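Local coordinates for bazooka, isoform C,LD29223p (Drosophila melanogaster, PDB 5OAK), which is a cell polarity protein whose first PDZ domain, the part seen here, binds the PDZ-binding motif of Par6, and which probably binds phosphatidylinositol and phosphatidic acid, at residues L9-E14 against R43-L49. Where two conformers were deposited one is given. Residues are numbered along the deposited sequence.
Sequences LLIINE and RAERGRL
Strand 7-12 ends at Ile12, and a loop with extended backbone angles carries the chain on to Glu14, past the short helix 43-46. The closest CA pair is Ile11 and Gly47, 4.8 Å apart. Gly47 CA lies 3.3 Å from Leu10 O, where a CB would clash. Arg48 takes positive phi (77°) and ends the helix in a Schellman motif, with Arg48 N to Glu45 O at 2.9 Å and Leu49 N to Ala44 O at 3.2 Å. Leu9 and Ile11, both mt, pack on Leu49: Leu9 CD1 to Leu49 CD2 is 3.8 Å, Ile11 CD1 to Leu49 CD1 3.2 Å. Arg43, m at chi1 and t at chi2 and chi3, stretches to Glu14, t at chi1 and chi2. Arg43 NE and NH2 each donate to Glu14 OE1 at 2.9 Å, a salt bridge; Glu14 OE2 hydrogen-bonds Ser17 OG. One water links Leu10 N (2.9 Å) to Gly47 O (2.7 Å), another Ile12 N (3.0 Å) to Arg43 O (2.8 Å). Strand 7-12 pairs antiparallel with strand 83-89; helix 43-46 packs beside it, as the first strand and short first helix of the PDZ fold in the fusion's Bazooka part.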
loop_
_atom_site.group_PDB
_atom_site.type_symbol
_atom_site.label_atom_id
_atom_site.label_comp_id
_atom_site.label_asym_id
_atom_site.label_seq_id
_atom_site.Cartn_x
_atom_site.Cartn_y
_atom_site.Cartn_z
ATOM N N LEU A 9 -2.729 9.479 2.869
ATOM C CA LEU A 9 -1.391 9.819 2.402
ATOM C C LEU A 9 -1.389 9.920 0.886
ATOM O O LEU A 9 -2.222 9.322 0.198
ATOM C CB LEU A 9 -0.373 8.748 2.815
ATOM C CG LEU A 9 -0.373 8.426 4.310
ATOM C CD1 LEU A 9 0.700 7.361 4.639
ATOM C CD2 LEU A 9 -0.200 9.687 5.161
ATOM N N LEU A 10 -0.403 10.644 0.371
ATOM C CA LEU A 10 -0.253 10.787 -1.076
ATOM C C LEU A 10 1.150 10.351 -1.439
ATOM O O LEU A 10 2.129 10.885 -0.877
ATOM C CB LEU A 10 -0.469 12.233 -1.489
ATOM C CG LEU A 10 -0.247 12.538 -2.957
ATOM C CD1 LEU A 10 -1.255 11.826 -3.847
ATOM C CD2 LEU A 10 -0.311 14.019 -3.190
ATOM N N ILE A 11 1.257 9.373 -2.328
ATOM C CA ILE A 11 2.564 8.945 -2.844
ATOM C C ILE A 11 2.603 9.276 -4.321
ATOM O O ILE A 11 1.728 8.826 -5.076
ATOM C CB ILE A 11 2.787 7.413 -2.660
ATOM C CG1 ILE A 11 2.726 7.053 -1.201
ATOM C CG2 ILE A 11 4.143 6.972 -3.199
ATOM C CD1 ILE A 11 2.786 5.533 -1.060
ATOM N N ILE A 12 3.619 9.996 -4.778
ATOM C CA ILE A 12 3.726 10.285 -6.205
ATOM C C ILE A 12 4.271 9.022 -6.909
ATOM O O ILE A 12 5.234 8.410 -6.435
ATOM C CB ILE A 12 4.651 11.491 -6.443
ATOM C CG1 ILE A 12 4.135 12.704 -5.636
ATOM C CG2 ILE A 12 4.774 11.835 -7.937
ATOM C CD1 ILE A 12 2.672 13.042 -5.855
ATOM N N ASN A 13 3.664 8.626 -8.022
ATOM C CA ASN A 13 4.080 7.409 -8.708
ATOM C C ASN A 13 5.109 7.757 -9.772
ATOM O O ASN A 13 4.984 8.747 -10.433
ATOM C CB ASN A 13 2.864 6.721 -9.331
ATOM C CG ASN A 13 3.184 5.341 -9.859
ATOM O OD1 ASN A 13 4.162 4.723 -9.453
ATOM N ND2 ASN A 13 2.354 4.850 -10.758
ATOM N N GLU A 14 6.181 7.037 -9.807
ATOM C CA GLU A 14 7.213 7.187 -10.846
ATOM C C GLU A 14 7.099 5.953 -11.712
ATOM O O GLU A 14 7.377 4.838 -11.246
ATOM C CB GLU A 14 8.577 7.291 -10.199
ATOM C CG GLU A 14 9.679 7.427 -11.236
ATOM C CD GLU A 14 11.054 7.537 -10.592
ATOM O OE1 GLU A 14 11.160 7.966 -9.409
ATOM O OE2 GLU A 14 12.020 7.146 -11.273
ATOM N N ARG A 43 9.919 7.512 -2.568
ATOM C CA ARG A 43 8.631 8.203 -2.742
ATOM C C ARG A 43 7.655 7.787 -1.697
ATOM O O ARG A 43 6.862 8.611 -1.246
ATOM C CB ARG A 43 8.115 7.993 -4.129
ATOM C CG ARG A 43 9.152 8.599 -5.157
ATOM C CD ARG A 43 8.472 8.837 -6.453
ATOM N NE ARG A 43 9.409 9.235 -7.509
ATOM C CZ ARG A 43 9.736 10.496 -7.770
ATOM N NH1 ARG A 43 9.141 11.496 -7.124
ATOM N NH2 ARG A 43 10.599 10.764 -8.735
ATOM N N ALA A 44 7.695 6.526 -1.275
ATOM C CA ALA A 44 6.811 6.095 -0.186
ATOM C C ALA A 44 7.195 6.816 1.113
ATOM O O ALA A 44 6.315 7.238 1.866
ATOM C CB ALA A 44 6.918 4.558 0.006
ATOM N N GLU A 45 8.512 6.956 1.393
ATOM C CA GLU A 45 8.925 7.654 2.608
ATOM C C GLU A 45 8.483 9.124 2.565
ATOM O O GLU A 45 7.991 9.671 3.587
ATOM C CB GLU A 45 10.442 7.543 2.828
ATOM C CG GLU A 45 10.859 7.991 4.224
ATOM C CD GLU A 45 12.372 7.965 4.446
ATOM O OE1 GLU A 45 13.050 8.786 3.829
ATOM O OE2 GLU A 45 12.869 7.120 5.226
ATOM N N ARG A 46 8.644 9.768 1.413
ATOM C CA ARG A 46 8.268 11.159 1.308
ATOM C C ARG A 46 6.757 11.330 1.498
ATOM O O ARG A 46 6.300 12.368 2.010
ATOM C CB ARG A 46 8.773 11.705 -0.026
ATOM C CG ARG A 46 10.315 11.698 -0.103
ATOM C CD ARG A 46 11.008 12.625 0.954
ATOM N NE ARG A 46 12.502 12.573 1.023
ATOM C CZ ARG A 46 13.318 13.134 0.142
ATOM N NH1 ARG A 46 12.806 13.721 -0.903
ATOM N NH2 ARG A 46 14.650 13.094 0.278
ATOM N N GLY A 47 5.979 10.313 1.102
ATOM C CA GLY A 47 4.543 10.377 1.329
ATOM C C GLY A 47 4.121 10.022 2.741
ATOM O O GLY A 47 2.915 10.009 3.033
ATOM N N ARG A 48 5.098 9.785 3.611
ATOM C CA ARG A 48 4.904 9.572 5.057
ATOM C C ARG A 48 4.388 8.187 5.419
ATOM O O ARG A 48 3.858 7.987 6.495
ATOM C CB ARG A 48 3.997 10.653 5.680
ATOM C CG ARG A 48 4.452 12.077 5.323
ATOM C CD ARG A 48 3.766 13.127 6.244
ATOM N NE ARG A 48 3.622 12.633 7.624
ATOM C CZ ARG A 48 4.456 12.886 8.627
ATOM N NH1 ARG A 48 4.213 12.357 9.814
ATOM N NH2 ARG A 48 5.517 13.673 8.451
ATOM N N LEU A 49 4.590 7.221 4.534
ATOM C CA LEU A 49 4.366 5.817 4.875
ATOM C C LEU A 49 5.427 5.371 5.886
ATOM O O LEU A 49 6.614 5.748 5.777
ATOM C CB LEU A 49 4.453 4.937 3.621
ATOM C CG LEU A 49 3.186 4.741 2.823
ATOM C CD1 LEU A 49 3.536 3.891 1.635
ATOM C CD2 LEU A 49 2.068 4.012 3.580
HETATM O O HOH W 1 1.246 12.064 2.323
HETATM O O HOH W 2 5.784 10.695 -2.851
#